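Local coordinates for protein 3-hydroxyacyl-CoA dehydrogenase (Burkholderia thailandensis, PDB 4XGN) that probably catalyses the NAD-dependent oxidation of 3-hydroxyacyl-CoA to 3-oxoacyl-CoA, as a Rossmann-fold member of the short-chain dehydrogenase family, at residues 80-90 and 126-137. Residues are numbered along the deposited sequence; the frame is centred on the assembly and turned at random.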
loop_
_atom_site.group_PDB
_atom_site.type_symbol
_atom_site.label_atom_id
_atom_site.label_comp_id
_atom_site.label_asym_id
_atom_site.label_seq_id
_atom_site.Cartn_x
_atom_site.Cartn_y
_atom_site.Cartn_z
ATOM N N THR A 80 -6.265 12.963 -33.292
ATOM C CA THR A 80 -5.144 12.839 -34.248
ATOM C C THR A 80 -5.340 13.707 -35.509
ATOM O O THR A 80 -4.372 14.173 -36.092
ATOM C CB THR A 80 -4.825 11.383 -34.592
ATOM O OG1 THR A 80 -5.924 10.812 -35.268
ATOM C CG2 THR A 80 -4.555 10.570 -33.325
ATOM N N LYS A 81 -6.587 13.974 -35.890
ATOM C CA LYS A 81 -6.894 14.967 -36.941
ATOM C C LYS A 81 -6.498 16.367 -36.497
ATOM O O LYS A 81 -5.972 17.146 -37.294
ATOM C CB LYS A 81 -8.395 14.956 -37.264
ATOM C CG LYS A 81 -8.753 15.820 -38.467
ATOM C CD LYS A 81 -10.248 15.894 -38.708
ATOM C CE LYS A 81 -10.493 16.971 -39.754
ATOM N NZ LYS A 81 -11.957 17.169 -39.918
ATOM N N LEU A 82 -6.747 16.687 -35.224
ATOM C CA LEU A 82 -6.434 18.019 -34.675
ATOM C C LEU A 82 -4.935 18.334 -34.598
ATOM O O LEU A 82 -4.544 19.491 -34.817
ATOM C CB LEU A 82 -7.137 18.237 -33.326
ATOM C CG LEU A 82 -7.097 19.599 -32.666
ATOM C CD1 LEU A 82 -7.765 20.653 -33.521
ATOM C CD2 LEU A 82 -7.772 19.572 -31.327
ATOM N N GLY A 83 -4.113 17.326 -34.371
ATOM C CA GLY A 83 -2.688 17.502 -34.196
ATOM C C GLY A 83 -2.057 16.265 -33.596
ATOM O O GLY A 83 -2.614 15.168 -33.719
ATOM N N THR A 84 -0.920 16.422 -32.950
ATOM C CA THR A 84 -0.204 15.270 -32.409
ATOM C C THR A 84 -0.736 14.993 -31.004
ATOM O O THR A 84 -0.626 15.822 -30.107
ATOM C CB THR A 84 1.318 15.501 -32.383
ATOM O OG1 THR A 84 1.726 15.759 -33.723
ATOM C CG2 THR A 84 2.056 14.255 -31.854
ATOM N N LEU A 85 -1.340 13.822 -30.846
ATOM C CA LEU A 85 -1.988 13.458 -29.579
ATOM C C LEU A 85 -0.867 13.089 -28.615
ATOM O O LEU A 85 -0.202 12.091 -28.851
ATOM C CB LEU A 85 -2.912 12.290 -29.793
ATOM C CG LEU A 85 -3.523 11.623 -28.535
ATOM C CD1 LEU A 85 -4.327 12.624 -27.696
ATOM C CD2 LEU A 85 -4.336 10.384 -28.901
ATOM N N ARG A 86 -0.626 13.909 -27.585
ATOM C CA ARG A 86 0.430 13.620 -26.592
ATOM C C ARG A 86 -0.097 13.226 -25.235
ATOM O O ARG A 86 0.696 12.720 -24.420
ATOM C CB ARG A 86 1.375 14.816 -26.386
ATOM C CG ARG A 86 2.266 15.100 -27.553
ATOM C CD ARG A 86 3.228 13.948 -27.850
ATOM N NE ARG A 86 4.240 14.427 -28.815
ATOM C CZ ARG A 86 5.027 13.652 -29.551
ATOM N NH1 ARG A 86 4.980 12.322 -29.498
ATOM N NH2 ARG A 86 5.868 14.249 -30.385
ATOM N N GLY A 87 -1.394 13.445 -24.962
ATOM C CA GLY A 87 -1.932 13.075 -23.657
ATOM C C GLY A 87 -3.369 12.695 -23.675
ATOM O O GLY A 87 -4.161 13.251 -24.461
ATOM N N LEU A 88 -3.696 11.727 -22.809
ATOM C CA LEU A 88 -5.067 11.323 -22.514
ATOM C C LEU A 88 -5.281 11.509 -21.005
ATOM O O LEU A 88 -4.404 11.127 -20.193
ATOM C CB LEU A 88 -5.318 9.858 -22.866
ATOM C CG LEU A 88 -6.594 9.201 -22.324
ATOM C CD1 LEU A 88 -7.785 9.814 -23.025
ATOM C CD2 LEU A 88 -6.596 7.701 -22.555
ATOM N N VAL A 89 -6.386 12.153 -20.643
ATOM C CA VAL A 89 -6.788 12.326 -19.270
ATOM C C VAL A 89 -8.149 11.737 -19.116
ATOM O O VAL A 89 -9.118 12.237 -19.737
ATOM C CB VAL A 89 -6.757 13.802 -18.847
ATOM C CG1 VAL A 89 -7.053 13.929 -17.377
ATOM C CG2 VAL A 89 -5.389 14.423 -19.189
ATOM N N ASN A 90 -8.213 10.636 -18.371
ATOM C CA ASN A 90 -9.486 9.947 -18.107
ATOM C C ASN A 90 -10.167 10.531 -16.880
ATOM O O ASN A 90 -9.738 10.243 -15.758
ATOM C CB ASN A 90 -9.272 8.459 -17.889
ATOM C CG ASN A 90 -8.817 7.743 -19.127
ATOM O OD1 ASN A 90 -9.563 7.645 -20.094
ATOM N ND2 ASN A 90 -7.595 7.277 -19.138
ATOM N N MET A 126 -10.592 3.688 -23.346
ATOM C CA MET A 126 -9.985 4.897 -23.854
ATOM C C MET A 126 -8.478 4.706 -23.890
ATOM O O MET A 126 -7.848 5.093 -24.854
ATOM C CB MET A 126 -10.344 6.077 -22.986
ATOM C CG MET A 126 -11.814 6.425 -23.026
ATOM S SD MET A 126 -12.571 6.799 -24.625
ATOM C CE MET A 126 -11.561 8.090 -25.276
ATOM N N ILE A 127 -7.894 4.097 -22.863
ATOM C CA ILE A 127 -6.436 3.886 -22.849
ATOM C C ILE A 127 -5.961 3.057 -24.038
ATOM O O ILE A 127 -5.003 3.431 -24.698
ATOM C CB ILE A 127 -5.980 3.231 -21.517
ATOM C CG1 ILE A 127 -6.139 4.222 -20.330
ATOM C CG2 ILE A 127 -4.571 2.641 -21.608
ATOM C CD1 ILE A 127 -5.906 3.605 -18.971
ATOM N N ARG A 128 -6.634 1.962 -24.336
ATOM C CA ARG A 128 -6.113 1.053 -25.328
ATOM C C ARG A 128 -6.143 1.711 -26.715
ATOM O O ARG A 128 -5.217 1.523 -27.498
ATOM C CB ARG A 128 -6.897 -0.268 -25.276
ATOM C CG ARG A 128 -8.304 -0.198 -25.843
ATOM C CD ARG A 128 -9.217 -1.368 -25.489
ATOM N NE ARG A 128 -10.458 -1.060 -26.186
ATOM C CZ ARG A 128 -10.720 -1.376 -27.461
ATOM N NH1 ARG A 128 -9.972 -2.235 -28.142
ATOM N NH2 ARG A 128 -11.783 -0.844 -28.050
ATOM N N VAL A 129 -7.188 2.496 -26.984
ATOM C CA VAL A 129 -7.342 3.125 -28.268
ATOM C C VAL A 129 -6.384 4.319 -28.411
ATOM O O VAL A 129 -5.684 4.487 -29.458
ATOM C CB VAL A 129 -8.820 3.508 -28.539
ATOM C CG1 VAL A 129 -8.952 4.184 -29.900
ATOM C CG2 VAL A 129 -9.726 2.268 -28.515
ATOM N N ALA A 130 -6.355 5.170 -27.380
ATOM C CA ALA A 130 -5.393 6.265 -27.352
ATOM C C ALA A 130 -3.929 5.800 -27.384
ATOM O O ALA A 130 -3.113 6.406 -28.074
ATOM C CB ALA A 130 -5.637 7.174 -26.166
ATOM N N ALA A 131 -3.606 4.719 -26.668
ATOM C CA ALA A 131 -2.254 4.194 -26.664
ATOM C C ALA A 131 -1.832 3.682 -28.043
ATOM O O ALA A 131 -0.698 3.888 -28.465
ATOM C CB ALA A 131 -2.127 3.084 -25.615
ATOM N N ALA A 132 -2.744 3.012 -28.727
ATOM C CA ALA A 132 -2.437 2.514 -30.057
ATOM C C ALA A 132 -2.102 3.716 -30.976
ATOM O O ALA A 132 -1.179 3.631 -31.781
ATOM C CB ALA A 132 -3.592 1.740 -30.612
ATOM N N ALA A 133 -2.824 4.822 -30.820
ATOM C CA ALA A 133 -2.569 6.010 -31.647
ATOM C C ALA A 133 -1.267 6.695 -31.258
ATOM O O ALA A 133 -0.492 7.137 -32.133
ATOM C CB ALA A 133 -3.743 6.981 -31.572
ATOM N N MET A 134 -1.007 6.813 -29.957
ATOM C CA MET A 134 0.257 7.424 -29.505
ATOM C C MET A 134 1.471 6.603 -29.900
ATOM O O MET A 134 2.503 7.167 -30.199
ATOM C CB MET A 134 0.279 7.631 -28.010
ATOM C CG MET A 134 -0.712 8.619 -27.431
ATOM S SD MET A 134 -0.748 8.314 -25.610
ATOM C CE MET A 134 -1.739 9.745 -25.178
ATOM N N ALA A 135 1.345 5.275 -29.925
ATOM C CA ALA A 135 2.456 4.382 -30.278
ATOM C C ALA A 135 2.990 4.667 -31.707
ATOM O O ALA A 135 4.139 4.360 -32.015
ATOM C CB ALA A 135 2.003 2.941 -30.181
ATOM N N ALA A 136 2.147 5.264 -32.542
ATOM C CA ALA A 136 2.517 5.637 -33.884
ATOM C C ALA A 136 3.186 7.000 -33.986
ATOM O O ALA A 136 3.683 7.364 -35.076
ATOM C CB ALA A 136 1.285 5.563 -34.787
ATOM N N ASN A 137 3.228 7.777 -32.899
ATOM C CA ASN A 137 3.852 9.076 -32.938
ATOM C C ASN A 137 5.359 8.887 -32.979
ATOM O O ASN A 137 5.893 7.861 -32.541
ATOM C CB ASN A 137 3.576 9.911 -31.677
ATOM C CG ASN A 137 2.133 10.379 -31.550
ATOM O OD1 ASN A 137 1.421 10.538 -32.539
ATOM N ND2 ASN A 137 1.700 10.614 -30.307
HETATM O O HOH W 1 -1.004 11.705 -32.935
#
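N137 ND2 is shared by two carbonyls: it donates to L85 O over 2.8 Å, a bent bond (137° at the hydrogen) whose acceptor lies close to the amide plane, and to R145 O. N137 OD1 accepts from a water, 2.7 Å away, that in turn accepts from L85 N; the amide thus engages L85 O directly and L85 N through the water, which fixes its rotation. R86, bonded through NH1 to E138 O and R145 O, slides past N137 in the opposite direction, NH1 3.5 Å from N137 CB and the guanidinium and amide planes 80° apart. T84 CG2 lies 3.7 Å above the guanidinium plane, over its centre. Helix 126-135 and strand 85-90 run nearly antiparallel, at 156°, as in the Rossmann fold of short-chain dehydrogenases, where this helix packs on the central strand of the parallel sheet. L85 CD2 packs on A130 CB and A133 CB. M134, extended beyond CG, lays its CE 3.7 Å from G87 CA, against the strand backbone. Next along, L88 CD2 enters between M126, I127 and A130, meeting A130 CB at 3.8 Å. N90, its side chain about 7 Å from the bound NAD, crosses I127 at about a right angle, its ND2 bonded to S150 OG and its OD1 3.4 Å from M126 CB.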